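Local coordinates for protein trans-4-hydroxy-L-proline dehydratase (Clostridioides difficile 70-100-2010, PDB 6VXC) that catalyses the radical dehydration of trans-4-hydroxy-L-proline to (S)-1-pyrroline-5-carboxylate, a step in anaerobic hydroxyproline degradation, as a glycyl radical enzyme, at residues Met471-Leu481 with Leu509-Met520. Numbering follows the deposited sequence.
Sequences MNIPKILELTL and LFEAFKKQLHYM
A chi1 of -55° in T480 sets OG1 beside the backbone N and turns CG2 toward A512, whose CB lies 3.8 Å from T480 CG2, while the hydroxyl lies against F513 and Q516. That hydroxyl donates to I476 O (T480 OG1 to I476 O, 2.8 Å), which T480 N reaches from the opposite face of the carbonyl plane. The polar group is thus satisfied within its own helix, and OG1 can pack against carbon, 3.3 Å from Q516 CG. Q516 slides past T480 in the opposite direction; its NE2 is hydrogen-bonded to I495 O and T497 OG1. F513 extends its ring away from its own backbone N (chi1 165°), among I473, I476, L477 and T480. I473 CG2 and L477 N meet the ring's edge near its plane. The side chains of I476 and F513 cross at about a right angle, with I476 CG2 3.6 Å from F513 CE1. The other branch of I476 ends with CD1 3.7 Å from L517 CD1. Farther along, M520 CE packs on L479 CD1, and M520 CG lies 3.9 Å from M471 SD. I473 and F513 both also touch I578 of helix 575-591. I476, T480 and F513 illustrate reciprocal knobs-into-holes packing between helix segments 473-481 and 509-520, whose N-to-C directions differ by 118°, here joining the helix that follows edge strand 463-472 of the three-stranded parallel sheet to long helix 506-538.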
loop_
_atom_site.group_PDB
_atom_site.type_symbol
_atom_site.label_atom_id
_atom_site.label_comp_id
_atom_site.label_asym_id
_atom_site.label_seq_id
_atom_site.Cartn_x
_atom_site.Cartn_y
_atom_site.Cartn_z
ATOM N N MET A 471 -11.583 -3.575 7.961
ATOM C CA MET A 471 -12.815 -3.822 8.699
ATOM C C MET A 471 -13.243 -5.263 8.449
ATOM O O MET A 471 -13.424 -5.665 7.296
ATOM C CB MET A 471 -13.916 -2.849 8.263
ATOM C CG MET A 471 -15.220 -2.943 9.067
ATOM S SD MET A 471 -15.037 -2.550 10.804
ATOM C CE MET A 471 -14.344 -0.898 10.740
ATOM N N ASN A 472 -13.447 -6.018 9.528
ATOM C CA ASN A 472 -13.701 -7.458 9.474
ATOM C C ASN A 472 -15.205 -7.669 9.263
ATOM O O ASN A 472 -15.967 -7.914 10.193
ATOM C CB ASN A 472 -13.192 -8.116 10.766
ATOM C CG ASN A 472 -13.138 -9.649 10.692
ATOM O OD1 ASN A 472 -13.766 -10.274 9.826
ATOM N ND2 ASN A 472 -12.411 -10.261 11.637
ATOM N N ILE A 473 -15.651 -7.536 8.006
ATOM C CA ILE A 473 -17.089 -7.614 7.731
ATOM C C ILE A 473 -17.661 -8.967 8.127
ATOM O O ILE A 473 -18.749 -9.007 8.715
ATOM C CB ILE A 473 -17.375 -7.236 6.273
ATOM C CG1 ILE A 473 -16.805 -5.852 5.989
ATOM C CG2 ILE A 473 -18.860 -7.254 6.007
ATOM C CD1 ILE A 473 -16.880 -5.477 4.546
ATOM N N PRO A 474 -17.017 -10.097 7.829
ATOM C CA PRO A 474 -17.568 -11.391 8.271
ATOM C C PRO A 474 -17.743 -11.489 9.783
ATOM O O PRO A 474 -18.728 -12.065 10.252
ATOM C CB PRO A 474 -16.535 -12.403 7.744
ATOM C CG PRO A 474 -15.890 -11.706 6.552
ATOM C CD PRO A 474 -15.822 -10.256 6.977
ATOM N N LYS A 475 -16.805 -10.960 10.565
ATOM C CA LYS A 475 -16.975 -11.030 12.013
ATOM C C LYS A 475 -18.095 -10.111 12.499
ATOM O O LYS A 475 -18.675 -10.367 13.552
ATOM C CB LYS A 475 -15.670 -10.705 12.722
ATOM C CG LYS A 475 -15.661 -11.093 14.210
ATOM C CD LYS A 475 -14.247 -11.056 14.775
ATOM C CE LYS A 475 -14.194 -11.399 16.267
ATOM N NZ LYS A 475 -14.327 -12.863 16.504
ATOM N N ILE A 476 -18.440 -9.075 11.740
ATOM C CA ILE A 476 -19.625 -8.302 12.085
ATOM C C ILE A 476 -20.876 -9.166 11.960
ATOM O O ILE A 476 -21.791 -9.070 12.787
ATOM C CB ILE A 476 -19.699 -7.028 11.228
ATOM C CG1 ILE A 476 -18.537 -6.095 11.620
ATOM C CG2 ILE A 476 -21.072 -6.341 11.365
ATOM C CD1 ILE A 476 -18.432 -4.839 10.769
ATOM N N LEU A 477 -20.937 -10.040 10.945
ATOM C CA LEU A 477 -22.041 -10.997 10.905
ATOM C C LEU A 477 -21.967 -11.947 12.097
ATOM O O LEU A 477 -22.991 -12.262 12.710
ATOM C CB LEU A 477 -22.049 -11.785 9.585
ATOM C CG LEU A 477 -23.152 -12.858 9.447
ATOM C CD1 LEU A 477 -24.555 -12.253 9.493
ATOM C CD2 LEU A 477 -22.993 -13.661 8.168
ATOM N N GLU A 478 -20.759 -12.383 12.460
ATOM C CA GLU A 478 -20.630 -13.264 13.614
ATOM C C GLU A 478 -21.201 -12.612 14.867
ATOM O O GLU A 478 -22.002 -13.227 15.579
ATOM C CB GLU A 478 -19.163 -13.650 13.825
ATOM C CG GLU A 478 -18.920 -14.646 14.966
ATOM C CD GLU A 478 -17.465 -15.112 15.039
ATOM O OE1 GLU A 478 -16.583 -14.299 15.368
ATOM O OE2 GLU A 478 -17.204 -16.298 14.753
ATOM N N LEU A 479 -20.870 -11.339 15.099
ATOM C CA LEU A 479 -21.449 -10.618 16.229
ATOM C C LEU A 479 -22.964 -10.578 16.128
ATOM O O LEU A 479 -23.655 -10.795 17.125
ATOM C CB LEU A 479 -20.891 -9.189 16.310
ATOM C CG LEU A 479 -19.408 -8.916 16.600
ATOM C CD1 LEU A 479 -19.176 -7.407 16.767
ATOM C CD2 LEU A 479 -18.901 -9.682 17.817
ATOM N N THR A 480 -23.492 -10.305 14.929
ATOM C CA THR A 480 -24.938 -10.301 14.707
ATOM C C THR A 480 -25.568 -11.624 15.124
ATOM O O THR A 480 -26.628 -11.644 15.758
ATOM C CB THR A 480 -25.252 -10.026 13.226
ATOM O OG1 THR A 480 -24.619 -8.817 12.806
ATOM C CG2 THR A 480 -26.772 -9.921 12.979
ATOM N N LEU A 481 -24.968 -12.744 14.707
ATOM C CA LEU A 481 -25.506 -14.061 15.025
ATOM C C LEU A 481 -25.351 -14.428 16.497
ATOM O O LEU A 481 -25.920 -15.432 16.924
ATOM C CB LEU A 481 -24.856 -15.126 14.136
ATOM C CG LEU A 481 -25.128 -14.969 12.631
ATOM C CD1 LEU A 481 -24.369 -16.003 11.822
ATOM C CD2 LEU A 481 -26.601 -15.069 12.345
ATOM N N LEU A 509 -32.948 -10.325 9.819
ATOM C CA LEU A 509 -31.537 -10.610 10.071
ATOM C C LEU A 509 -30.628 -9.561 9.430
ATOM O O LEU A 509 -29.674 -9.097 10.051
ATOM C CB LEU A 509 -31.174 -12.001 9.558
ATOM C CG LEU A 509 -29.671 -12.293 9.507
ATOM C CD1 LEU A 509 -29.035 -12.373 10.900
ATOM C CD2 LEU A 509 -29.401 -13.538 8.697
ATOM N N PHE A 510 -30.896 -9.191 8.180
ATOM C CA PHE A 510 -30.021 -8.242 7.499
ATOM C C PHE A 510 -30.071 -6.863 8.144
ATOM O O PHE A 510 -29.061 -6.161 8.165
ATOM C CB PHE A 510 -30.368 -8.137 6.016
ATOM C CG PHE A 510 -29.335 -7.371 5.202
ATOM C CD1 PHE A 510 -28.019 -7.813 5.130
ATOM C CD2 PHE A 510 -29.691 -6.224 4.504
ATOM C CE1 PHE A 510 -27.055 -7.109 4.382
ATOM C CE2 PHE A 510 -28.742 -5.525 3.756
ATOM C CZ PHE A 510 -27.425 -5.972 3.697
ATOM N N GLU A 511 -31.232 -6.460 8.659
ATOM C CA GLU A 511 -31.324 -5.209 9.406
ATOM C C GLU A 511 -30.478 -5.252 10.672
ATOM O O GLU A 511 -29.803 -4.277 11.000
ATOM C CB GLU A 511 -32.786 -4.914 9.743
ATOM C CG GLU A 511 -32.979 -3.891 10.855
ATOM C CD GLU A 511 -34.435 -3.838 11.347
ATOM O OE1 GLU A 511 -35.277 -3.241 10.644
ATOM O OE2 GLU A 511 -34.744 -4.420 12.421
ATOM N N ALA A 512 -30.501 -6.376 11.393
ATOM C CA ALA A 512 -29.648 -6.526 12.569
ATOM C C ALA A 512 -28.170 -6.433 12.200
ATOM O O ALA A 512 -27.384 -5.788 12.904
ATOM C CB ALA A 512 -29.939 -7.863 13.265
ATOM N N PHE A 513 -27.775 -7.070 11.095
ATOM C CA PHE A 513 -26.399 -6.947 10.620
ATOM C C PHE A 513 -26.035 -5.497 10.335
ATOM O O PHE A 513 -24.945 -5.040 10.697
ATOM C CB PHE A 513 -26.203 -7.785 9.356
ATOM C CG PHE A 513 -24.946 -7.449 8.581
ATOM C CD1 PHE A 513 -23.714 -7.924 8.993
ATOM C CD2 PHE A 513 -25.010 -6.640 7.455
ATOM C CE1 PHE A 513 -22.558 -7.614 8.285
ATOM C CE2 PHE A 513 -23.862 -6.310 6.744
ATOM C CZ PHE A 513 -22.630 -6.794 7.159
ATOM N N LYS A 514 -26.928 -4.769 9.658
ATOM C CA LYS A 514 -26.658 -3.371 9.350
ATOM C C LYS A 514 -26.521 -2.532 10.616
ATOM O O LYS A 514 -25.696 -1.607 10.662
ATOM C CB LYS A 514 -27.754 -2.824 8.436
ATOM C CG LYS A 514 -27.666 -3.372 7.006
ATOM C CD LYS A 514 -28.480 -2.532 6.021
ATOM C CE LYS A 514 -29.987 -2.718 6.204
ATOM N NZ LYS A 514 -30.822 -2.004 5.178
ATOM N N LYS A 515 -27.266 -2.870 11.670
ATOM C CA LYS A 515 -27.097 -2.159 12.936
ATOM C C LYS A 515 -25.752 -2.477 13.577
ATOM O O LYS A 515 -25.093 -1.578 14.106
ATOM C CB LYS A 515 -28.222 -2.493 13.913
ATOM C CG LYS A 515 -29.584 -1.941 13.546
ATOM C CD LYS A 515 -30.548 -2.252 14.688
ATOM C CE LYS A 515 -31.994 -2.114 14.287
ATOM N NZ LYS A 515 -32.846 -2.521 15.440
ATOM N N GLN A 516 -25.318 -3.743 13.537
ATOM C CA GLN A 516 -23.986 -4.042 14.047
ATOM C C GLN A 516 -22.925 -3.299 13.246
ATOM O O GLN A 516 -21.988 -2.743 13.819
ATOM C CB GLN A 516 -23.726 -5.543 14.026
ATOM C CG GLN A 516 -24.627 -6.338 14.950
ATOM C CD GLN A 516 -24.168 -6.291 16.389
ATOM O OE1 GLN A 516 -23.137 -5.697 16.715
ATOM N NE2 GLN A 516 -24.924 -6.940 17.258
ATOM N N LEU A 517 -23.085 -3.250 11.920
ATOM C CA LEU A 517 -22.155 -2.525 11.061
ATOM C C LEU A 517 -22.088 -1.045 11.432
ATOM O O LEU A 517 -21.000 -0.473 11.540
ATOM C CB LEU A 517 -22.579 -2.689 9.604
ATOM C CG LEU A 517 -21.762 -2.037 8.497
ATOM C CD1 LEU A 517 -20.328 -2.489 8.601
ATOM C CD2 LEU A 517 -22.358 -2.429 7.148
ATOM N N HIS A 518 -23.251 -0.409 11.574
ATOM C CA HIS A 518 -23.311 1.004 11.937
ATOM C C HIS A 518 -22.553 1.258 13.229
ATOM O O HIS A 518 -21.761 2.195 13.323
ATOM C CB HIS A 518 -24.774 1.447 12.068
ATOM C CG HIS A 518 -24.949 2.854 12.565
ATOM N ND1 HIS A 518 -24.616 3.963 11.814
ATOM C CD2 HIS A 518 -25.446 3.331 13.732
ATOM C CE1 HIS A 518 -24.898 5.059 12.497
ATOM N NE2 HIS A 518 -25.403 4.704 13.662
ATOM N N TYR A 519 -22.766 0.408 14.232
ATOM C CA TYR A 519 -22.082 0.583 15.508
ATOM C C TYR A 519 -20.572 0.448 15.346
ATOM O O TYR A 519 -19.802 1.265 15.861
ATOM C CB TYR A 519 -22.602 -0.444 16.505
ATOM C CG TYR A 519 -21.922 -0.416 17.857
ATOM C CD1 TYR A 519 -22.111 0.651 18.730
ATOM C CD2 TYR A 519 -21.129 -1.471 18.273
ATOM C CE1 TYR A 519 -21.515 0.669 19.973
ATOM C CE2 TYR A 519 -20.523 -1.470 19.512
ATOM C CZ TYR A 519 -20.718 -0.394 20.360
ATOM O OH TYR A 519 -20.123 -0.376 21.597
ATOM N N MET A 520 -20.130 -0.584 14.623
ATOM C CA MET A 520 -18.694 -0.816 14.501
ATOM C C MET A 520 -18.024 0.296 13.692
ATOM O O MET A 520 -16.898 0.709 14.005
ATOM C CB MET A 520 -18.455 -2.199 13.881
ATOM C CG MET A 520 -17.051 -2.774 14.093
ATOM S SD MET A 520 -16.512 -2.811 15.824
ATOM C CE MET A 520 -17.878 -3.698 16.544
#